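Local coordinates for periplasmic binding protein (Roseiflexus sp. RS-1, PDB 5GJ3) that binds heme in the periplasm, here two molecules at once, and probably hands it on to a membrane transporter for bacterial heme uptake, at residues R7-I15 with I48-I59. Numbering follows the deposited sequence.
With ZN (zinc ion), chain D; HEM (protoporphyrin IX containing Fe), chain B.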
ATOM      1  N   ARG A   7      14.000  -0.488 -21.915  1.00 20.87           N
ATOM      2  CA  ARG A   7      13.109   0.652 -21.672  1.00 18.78           C
ATOM      3  C   ARG A   7      11.825   0.101 -21.025  1.00 19.71           C
ATOM      4  O   ARG A   7      10.968  -0.467 -21.694  1.00 17.36           O
ATOM      5  CB  ARG A   7      12.778   1.405 -22.963  1.00 20.11           C
ATOM      6  CG  ARG A   7      14.000   2.087 -23.649  1.00 19.63           C
ATOM      7  CD  ARG A   7      13.608   2.683 -25.003  1.00 20.75           C
ATOM      8  NE  ARG A   7      12.644   3.783 -24.851  1.00 23.05           N
ATOM      9  CZ  ARG A   7      12.973   4.978 -24.348  1.00 25.15           C
ATOM     10  NH1 ARG A   7      14.216   5.235 -23.985  1.00 24.31           N
ATOM     11  NH2 ARG A   7      12.059   5.922 -24.197  1.00 25.63           N
ATOM     12  N   ILE A   8      11.750   0.248 -19.714  1.00 16.61           N
ATOM     13  CA  ILE A   8      10.676  -0.341 -18.905  1.00 16.34           C
ATOM     14  C   ILE A   8       9.601   0.700 -18.610  1.00 17.00           C
ATOM     15  O   ILE A   8       9.895   1.868 -18.151  1.00 16.25           O
ATOM     16  CB  ILE A   8      11.243  -0.885 -17.574  1.00 19.03           C
ATOM     17  CG1 ILE A   8      12.487  -1.790 -17.825  1.00 19.37           C
ATOM     18  CG2 ILE A   8      10.172  -1.671 -16.770  1.00 18.05           C
ATOM     19  CD1 ILE A   8      13.120  -2.278 -16.524  1.00 21.93           C
ATOM     20  N   VAL A   9       8.364   0.303 -18.894  1.00 16.16           N
ATOM     21  CA  VAL A   9       7.198   1.026 -18.473  1.00 16.50           C
ATOM     22  C   VAL A   9       6.548   0.169 -17.385  1.00 17.23           C
ATOM     23  O   VAL A   9       6.214  -1.012 -17.594  1.00 14.20           O
ATOM     24  CB  VAL A   9       6.196   1.342 -19.597  1.00 17.21           C
ATOM     25  CG1 VAL A   9       4.968   2.060 -18.975  1.00 16.25           C
ATOM     26  CG2 VAL A   9       6.831   2.262 -20.659  1.00 16.32           C
ATOM     27  N   SER A  10       6.446   0.760 -16.199  1.00 17.17           N
ATOM     28  CA  SER A  10       5.932   0.060 -15.034  1.00 18.93           C
ATOM     29  C   SER A  10       4.485   0.535 -14.763  1.00 17.71           C
ATOM     30  O   SER A  10       4.216   1.756 -14.642  1.00 17.26           O
ATOM     31  CB  SER A  10       6.841   0.322 -13.857  1.00 17.62           C
ATOM     32  OG  SER A  10       6.213  -0.190 -12.692  1.00 20.17           O
ATOM     33  N   LEU A  11       3.550  -0.403 -14.657  1.00 15.99           N
ATOM     34  CA  LEU A  11       2.131  -0.046 -14.581  1.00 15.90           C
ATOM     35  C   LEU A  11       1.556   0.281 -13.160  1.00 15.08           C
ATOM     36  O   LEU A  11       0.429   0.789 -13.056  1.00 15.15           O
ATOM     37  CB  LEU A  11       1.258  -1.143 -15.260  1.00 13.83           C
ATOM     38  CG  LEU A  11       1.687  -1.493 -16.703  1.00 14.27           C
ATOM     39  CD1 LEU A  11       0.764  -2.595 -17.184  1.00 12.85           C
ATOM     40  CD2 LEU A  11       1.546  -0.254 -17.596  1.00 13.77           C
ATOM     41  N   ASN A  12       2.298  -0.033 -12.115  1.00 13.73           N
ATOM     42  CA  ASN A  12       1.770   0.125 -10.759  1.00 15.71           C
ATOM     43  C   ASN A  12       2.842   0.697  -9.880  1.00 17.38           C
ATOM     44  O   ASN A  12       4.018   0.358 -10.032  1.00 17.08           O
ATOM     45  CB  ASN A  12       1.283  -1.208 -10.147  1.00 15.01           C
ATOM     46  CG  ASN A  12       0.344  -1.920 -11.048  1.00 15.12           C
ATOM     47  OD1 ASN A  12       0.753  -2.694 -11.914  1.00 18.14           O
ATOM     48  ND2 ASN A  12      -0.918  -1.595 -10.933  1.00 15.89           N
ATOM     49  N   GLY A  13       2.435   1.578  -8.958  1.00 17.48           N
ATOM     50  CA  GLY A  13       3.393   2.150  -8.001  1.00 16.76           C
ATOM     51  C   GLY A  13       4.248   1.192  -7.202  1.00 16.53           C
ATOM     52  O   GLY A  13       5.426   1.456  -7.000  1.00 14.54           O
ATOM     53  N   ASP A  14       3.678   0.064  -6.739  1.00 18.36           N
ATOM     54  CA  ASP A  14       4.452  -0.925  -5.991  1.00 17.83           C
ATOM     55  C   ASP A  14       5.491  -1.743  -6.828  1.00 18.80           C
ATOM     56  O   ASP A  14       6.625  -2.053  -6.368  1.00 16.81           O
ATOM     57  CB  ASP A  14       3.510  -1.861  -5.198  1.00 21.85           C
ATOM     58  CG  ASP A  14       2.474  -2.597  -6.072  1.00 23.52           C
ATOM     59  OD1 ASP A  14       2.157  -2.154  -7.211  1.00 25.26           O
ATOM     60  OD2 ASP A  14       1.939  -3.640  -5.599  1.00 24.25           O
ATOM     61  N   ILE A  15       5.130  -2.041  -8.083  1.00 17.47           N
ATOM     62  CA  ILE A  15       6.078  -2.633  -9.051  1.00 15.69           C
ATOM     63  C   ILE A  15       7.241  -1.669  -9.348  1.00 15.80           C
ATOM     64  O   ILE A  15       8.418  -2.058  -9.309  1.00 17.66           O
ATOM     65  CB  ILE A  15       5.326  -2.991 -10.336  1.00 15.41           C
ATOM     66  CG1 ILE A  15       4.208  -3.988  -9.975  1.00 15.46           C
ATOM     67  CG2 ILE A  15       6.311  -3.564 -11.355  1.00 16.77           C
ATOM     68  CD1 ILE A  15       4.700  -5.293  -9.345  1.00 15.34           C
ATOM     69  N   ILE A  48       1.939   7.820 -17.408  1.00 21.04           N
ATOM     70  CA  ILE A  48       1.166   7.038 -18.378  1.00 19.54           C
ATOM     71  C   ILE A  48      -0.312   6.924 -17.915  1.00 18.59           C
ATOM     72  O   ILE A  48      -1.112   6.213 -18.537  1.00 18.41           O
ATOM     73  CB  ILE A  48       1.788   5.616 -18.553  1.00 18.20           C
ATOM     74  CG1 ILE A  48       1.688   4.853 -17.195  1.00 17.43           C
ATOM     75  CG2 ILE A  48       3.271   5.760 -18.987  1.00 18.58           C
ATOM     76  CD1 ILE A  48       2.113   3.374 -17.220  1.00 18.79           C
ATOM     77  N   GLY A  49      -0.673   7.645 -16.855  1.00 19.38           N
ATOM     78  CA  GLY A  49      -2.077   7.651 -16.395  1.00 17.71           C
ATOM     79  C   GLY A  49      -2.129   6.955 -15.042  1.00 19.65           C
ATOM     80  O   GLY A  49      -1.091   6.505 -14.553  1.00 20.49           O
ATOM     81  N   TYR A  50      -3.312   6.864 -14.424  1.00 19.31           N
ATOM     82  CA  TYR A  50      -3.451   6.107 -13.156  1.00 19.57           C
ATOM     83  C   TYR A  50      -3.439   4.553 -13.440  1.00 16.77           C
ATOM     84  O   TYR A  50      -3.941   4.121 -14.459  1.00 17.49           O
ATOM     85  CB  TYR A  50      -4.715   6.554 -12.380  1.00 18.95           C
ATOM     86  CG  TYR A  50      -4.942   5.757 -11.097  1.00 17.41           C
ATOM     87  CD1 TYR A  50      -3.986   5.733 -10.087  1.00 18.62           C
ATOM     88  CD2 TYR A  50      -6.084   4.971 -10.950  1.00 19.71           C
ATOM     89  CE1 TYR A  50      -4.151   4.939  -8.944  1.00 20.71           C
ATOM     90  CE2 TYR A  50      -6.291   4.185  -9.793  1.00 21.15           C
ATOM     91  CZ  TYR A  50      -5.317   4.172  -8.804  1.00 21.20           C
ATOM     92  OH  TYR A  50      -5.509   3.378  -7.681  1.00 27.01           O
ATOM     93  N   GLN A  51      -2.860   3.765 -12.541  1.00 17.00           N
ATOM     94  CA  GLN A  51      -2.754   2.278 -12.708  1.00 18.10           C
ATOM     95  C   GLN A  51      -4.003   1.542 -13.194  1.00 18.16           C
ATOM     96  O   GLN A  51      -3.877   0.577 -13.936  1.00 18.47           O
ATOM     97  CB  GLN A  51      -2.196   1.599 -11.435  1.00 20.43           C
ATOM     98  CG  GLN A  51      -3.148   1.636 -10.209  1.00 21.80           C
ATOM     99  CD  GLN A  51      -2.431   1.248  -8.927  1.00 23.32           C
ATOM    100  OE1 GLN A  51      -1.445   0.469  -8.941  1.00 22.06           O
ATOM    101  NE2 GLN A  51      -2.906   1.792  -7.807  1.00 24.28           N
ATOM    102  N   ARG A  52      -5.202   2.008 -12.808  1.00 17.97           N
ATOM    103  CA  ARG A  52      -6.478   1.380 -13.224  1.00 19.19           C
ATOM    104  C   ARG A  52      -7.113   2.099 -14.392  1.00 19.42           C
ATOM    105  O   ARG A  52      -8.168   1.711 -14.862  1.00 19.92           O
ATOM    106  CB  ARG A  52      -7.492   1.431 -12.062  1.00 22.75           C
ATOM    107  CG  ARG A  52      -7.029   0.665 -10.821  1.00 24.41           C
ATOM    108  CD  ARG A  52      -8.193   0.479  -9.840  1.00 28.51           C
ATOM    109  NE  ARG A  52      -7.995  -0.666  -8.939  1.00 33.11           N
ATOM    110  CZ  ARG A  52      -7.027  -0.768  -8.017  1.00 36.51           C
ATOM    111  NH1 ARG A  52      -6.106   0.187  -7.853  1.00 34.80           N
ATOM    112  NH2 ARG A  52      -6.963  -1.843  -7.248  1.00 35.12           N
ATOM    113  N   ARG A  53      -6.466   3.157 -14.872  1.00 20.05           N
ATOM    114  CA  ARG A  53      -7.034   3.941 -15.968  1.00 19.65           C
ATOM    115  C   ARG A  53      -5.877   4.319 -16.927  1.00 20.58           C
ATOM    116  O   ARG A  53      -5.664   5.499 -17.287  1.00 15.98           O
ATOM    117  CB  ARG A  53      -7.815   5.185 -15.369  1.00 20.71           C
ATOM    118  CG  ARG A  53      -9.057   5.611 -16.190  1.00 22.90           C
ATOM    119  CD  ARG A  53      -9.925   6.730 -15.547  1.00 21.72           C
ATOM    120  NE  ARG A  53      -9.172   7.974 -15.500  1.00 22.65           N
ATOM    121  CZ  ARG A  53      -8.490   8.391 -14.439  1.00 23.66           C
ATOM    122  NH1 ARG A  53      -8.466   7.637 -13.335  1.00 23.35           N
ATOM    123  NH2 ARG A  53      -7.798   9.544 -14.481  1.00 26.45           N
ATOM    124  N   LEU A  54      -5.118   3.294 -17.335  1.00 16.88           N
ATOM    125  CA  LEU A  54      -3.885   3.519 -18.075  1.00 16.05           C
ATOM    126  C   LEU A  54      -4.123   3.949 -19.492  1.00 14.88           C
ATOM    127  O   LEU A  54      -5.001   3.430 -20.140  1.00 14.67           O
ATOM    128  CB  LEU A  54      -3.028   2.211 -18.068  1.00 13.97           C
ATOM    129  CG  LEU A  54      -2.499   1.874 -16.654  1.00 14.36           C
ATOM    130  CD1 LEU A  54      -2.171   0.379 -16.649  1.00 16.21           C
ATOM    131  CD2 LEU A  54      -1.289   2.655 -16.239  1.00 15.91           C
ATOM    132  N   SER A  55      -3.300   4.877 -19.979  1.00 17.59           N
ATOM    133  CA  SER A  55      -3.326   5.299 -21.394  1.00 17.70           C
ATOM    134  C   SER A  55      -2.467   4.357 -22.293  1.00 17.50           C
ATOM    135  O   SER A  55      -1.230   4.326 -22.150  1.00 16.34           O
ATOM    136  CB  SER A  55      -2.694   6.663 -21.538  1.00 18.01           C
ATOM    137  OG  SER A  55      -2.599   7.001 -22.908  1.00 18.99           O
ATOM    138  N   ALA A  56      -3.093   3.652 -23.228  1.00 16.70           N
ATOM    139  CA  ALA A  56      -2.354   2.841 -24.196  1.00 19.16           C
ATOM    140  C   ALA A  56      -1.353   3.707 -24.978  1.00 21.53           C
ATOM    141  O   ALA A  56      -0.173   3.339 -25.104  1.00 20.03           O
ATOM    142  CB  ALA A  56      -3.317   2.093 -25.145  1.00 19.44           C
ATOM    143  N   GLU A  57      -1.810   4.849 -25.492  1.00 22.26           N
ATOM    144  CA  GLU A  57      -0.919   5.764 -26.243  1.00 27.32           C
ATOM    145  C   GLU A  57       0.221   6.337 -25.379  1.00 26.97           C
ATOM    146  O   GLU A  57       1.354   6.432 -25.836  1.00 26.80           O
ATOM    147  CB  GLU A  57      -1.709   6.897 -26.935  1.00 32.12           C
ATOM    148  CG  GLU A  57      -0.859   8.021 -27.562  1.00 39.21           C
ATOM    149  CD  GLU A  57       0.028   7.578 -28.745  1.00 46.54           C
ATOM    150  OE1 GLU A  57      -0.098   6.422 -29.235  1.00 53.15           O
ATOM    151  OE2 GLU A  57       0.878   8.394 -29.199  1.00 50.19           O
ATOM    152  N   GLY A  58      -0.074   6.691 -24.130  1.00 24.36           N
ATOM    153  CA  GLY A  58       0.948   7.148 -23.215  1.00 23.41           C
ATOM    154  C   GLY A  58       2.029   6.092 -22.959  1.00 22.96           C
ATOM    155  O   GLY A  58       3.200   6.417 -22.838  1.00 25.04           O
ATOM    156  N   ILE A  59       1.639   4.827 -22.848  1.00 19.80           N
ATOM    157  CA  ILE A  59       2.626   3.761 -22.692  1.00 18.77           C
ATOM    158  C   ILE A  59       3.380   3.558 -24.047  1.00 20.16           C
ATOM    159  O   ILE A  59       4.617   3.485 -24.075  1.00 20.08           O
ATOM    160  CB  ILE A  59       1.936   2.406 -22.298  1.00 16.07           C
ATOM    161  CG1 ILE A  59       1.332   2.467 -20.892  1.00 15.87           C
ATOM    162  CG2 ILE A  59       2.919   1.229 -22.370  1.00 16.36           C
ATOM    163  CD1 ILE A  59       0.160   1.492 -20.701  1.00 14.13           C
TER
HETATM  164 ZN    ZN D 403       0.116  -3.973  -6.644  1.00 30.05          ZN
HETATM  165  CHA HEM B 401      -7.614   6.612  -7.582  0.75 21.71           C
HETATM  166  CHB HEM B 401      -3.289   5.785  -5.511  0.75 22.03           C
HETATM  167  CHC HEM B 401      -5.094   1.433  -4.194  0.75 24.95           C
HETATM  168  CHD HEM B 401      -9.162   2.132  -6.747  0.75 25.50           C
HETATM  169  C1A HEM B 401      -6.334   6.754  -7.104  0.75 21.29           C
HETATM  170  C2A HEM B 401      -5.542   7.898  -7.355  0.75 22.85           C
HETATM  171  C3A HEM B 401      -4.307   7.701  -6.812  0.75 23.01           C
HETATM  172  C4A HEM B 401      -4.347   6.412  -6.186  0.75 23.90           C
HETATM  173  CMA HEM B 401      -3.121   8.668  -6.860  0.75 22.55           C
HETATM  174  CAA HEM B 401      -6.028   9.103  -8.150  0.75 21.92           C
HETATM  175  CBA HEM B 401      -5.998   8.682  -9.643  0.75 20.88           C
HETATM  176  CGA HEM B 401      -6.866   9.533 -10.539  0.75 22.86           C
HETATM  177  O1A HEM B 401      -7.737  10.251 -10.039  0.75 22.55           O
HETATM  178  O2A HEM B 401      -6.765   9.515 -11.791  0.75 23.55           O
HETATM  179  C1B HEM B 401      -3.425   4.509  -4.918  0.75 23.55           C
HETATM  180  C2B HEM B 401      -2.438   3.868  -4.095  0.75 23.41           C
HETATM  181  C3B HEM B 401      -2.954   2.656  -3.701  0.75 25.26           C
HETATM  182  C4B HEM B 401      -4.281   2.562  -4.339  0.75 25.79           C
HETATM  183  CMB HEM B 401      -1.104   4.444  -3.679  0.75 22.61           C
HETATM  184  CAB HEM B 401      -2.371   1.583  -2.852  0.75 25.68           C
HETATM  185  CBB HEM B 401      -1.035   1.458  -2.726  0.75 27.88           C
HETATM  186  C1C HEM B 401      -6.354   1.239  -4.704  0.75 26.45           C
HETATM  187  C2C HEM B 401      -7.219   0.174  -4.376  0.75 28.75           C
HETATM  188  C3C HEM B 401      -8.398   0.376  -5.116  0.75 29.09           C
HETATM  189  C4C HEM B 401      -8.229   1.593  -5.867  0.75 26.91           C
HETATM  190  CMC HEM B 401      -6.863  -0.954  -3.416  0.75 28.52           C
HETATM  191  CAC HEM B 401      -9.625  -0.470  -5.165  0.75 33.25           C
HETATM  192  CBC HEM B 401      -9.796  -1.539  -4.385  0.75 38.33           C
HETATM  193  C1D HEM B 401      -9.027   3.461  -7.134  0.75 23.45           C
HETATM  194  C2D HEM B 401     -10.114   4.119  -7.892  0.75 22.96           C
HETATM  195  C3D HEM B 401      -9.694   5.363  -8.126  0.75 21.84           C
HETATM  196  C4D HEM B 401      -8.353   5.450  -7.512  0.75 22.18           C
HETATM  197  CMD HEM B 401     -11.452   3.508  -8.303  0.75 22.37           C
HETATM  198  CAD HEM B 401     -10.431   6.447  -8.898  0.75 22.62           C
HETATM  199  CBD HEM B 401      -9.708   6.510 -10.300  0.75 25.12           C
HETATM  200  CGD HEM B 401     -10.218   5.553 -11.369  0.75 26.33           C
HETATM  201  O1D HEM B 401     -11.377   5.082 -11.308  0.75 26.73           O
HETATM  202  O2D HEM B 401      -9.526   5.227 -12.378  0.75 26.17           O
HETATM  203  NA  HEM B 401      -5.582   5.830  -6.464  0.75 22.03           N
HETATM  204  NB  HEM B 401      -4.455   3.674  -5.068  0.75 24.30           N
HETATM  205  NC  HEM B 401      -6.963   2.074  -5.606  0.75 27.38           N
HETATM  206  ND  HEM B 401      -7.942   4.280  -6.956  0.75 22.97           N
HETATM  207 FE   HEM B 401      -6.247   3.983  -6.074  0.75 23.22          FE
HETATM  208  O   HOH W   1      -0.952  -2.536  -7.417  1.00 25.31           O
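The heme-binding type I beta turn Y50-R53 of the N-terminal lobe meets, through Q51 and N12, the loop joining strand 8-10 of the parallel sheet to helix 13-21. N12 ND2 donates to Q51 OE1 over 2.9 Å, a nearly straight bond (168°) that lies in the N12 amide plane but reaches the acceptor tilted from its carbonyl plane; the two amides are turned 44° apart. N12 OD1 accepts from the backbone N of D70, so both ends of this buried amide are used. With CG between its backbone N and carbonyl carbon (chi1 69°) and the chain then extended, Q51 sets its amide between N12 and the iron ligand: NE2 donates to Y50 OH at 3.1 Å, and CG lies over the Y50 ring face opposite the heme. Y50 OH binds the heme iron at 1.9 Å. Its phenol is thus held between porphyrin and Q51, while R53 NH1 donates to both propionates and NH2 to one of them. Further back the contact is apolar: V9 CG1 packs on I48 CD1 (3.6 Å), and L11 CD2 fits among I48 CD1, L54 CD1 and I59 CD1. Without the Q51 amide, as with an alanine here, N12 ND2 would probably lose its acceptor and Y50 OH a donor. Hydrogen bonds run from D70 N, at the end of strand 66-70 where D70 binds zinc with D14 and D94, through both amides to Y50 OH, and NE2 would probably stabilise negative charge on that iron-bound phenol oxygen.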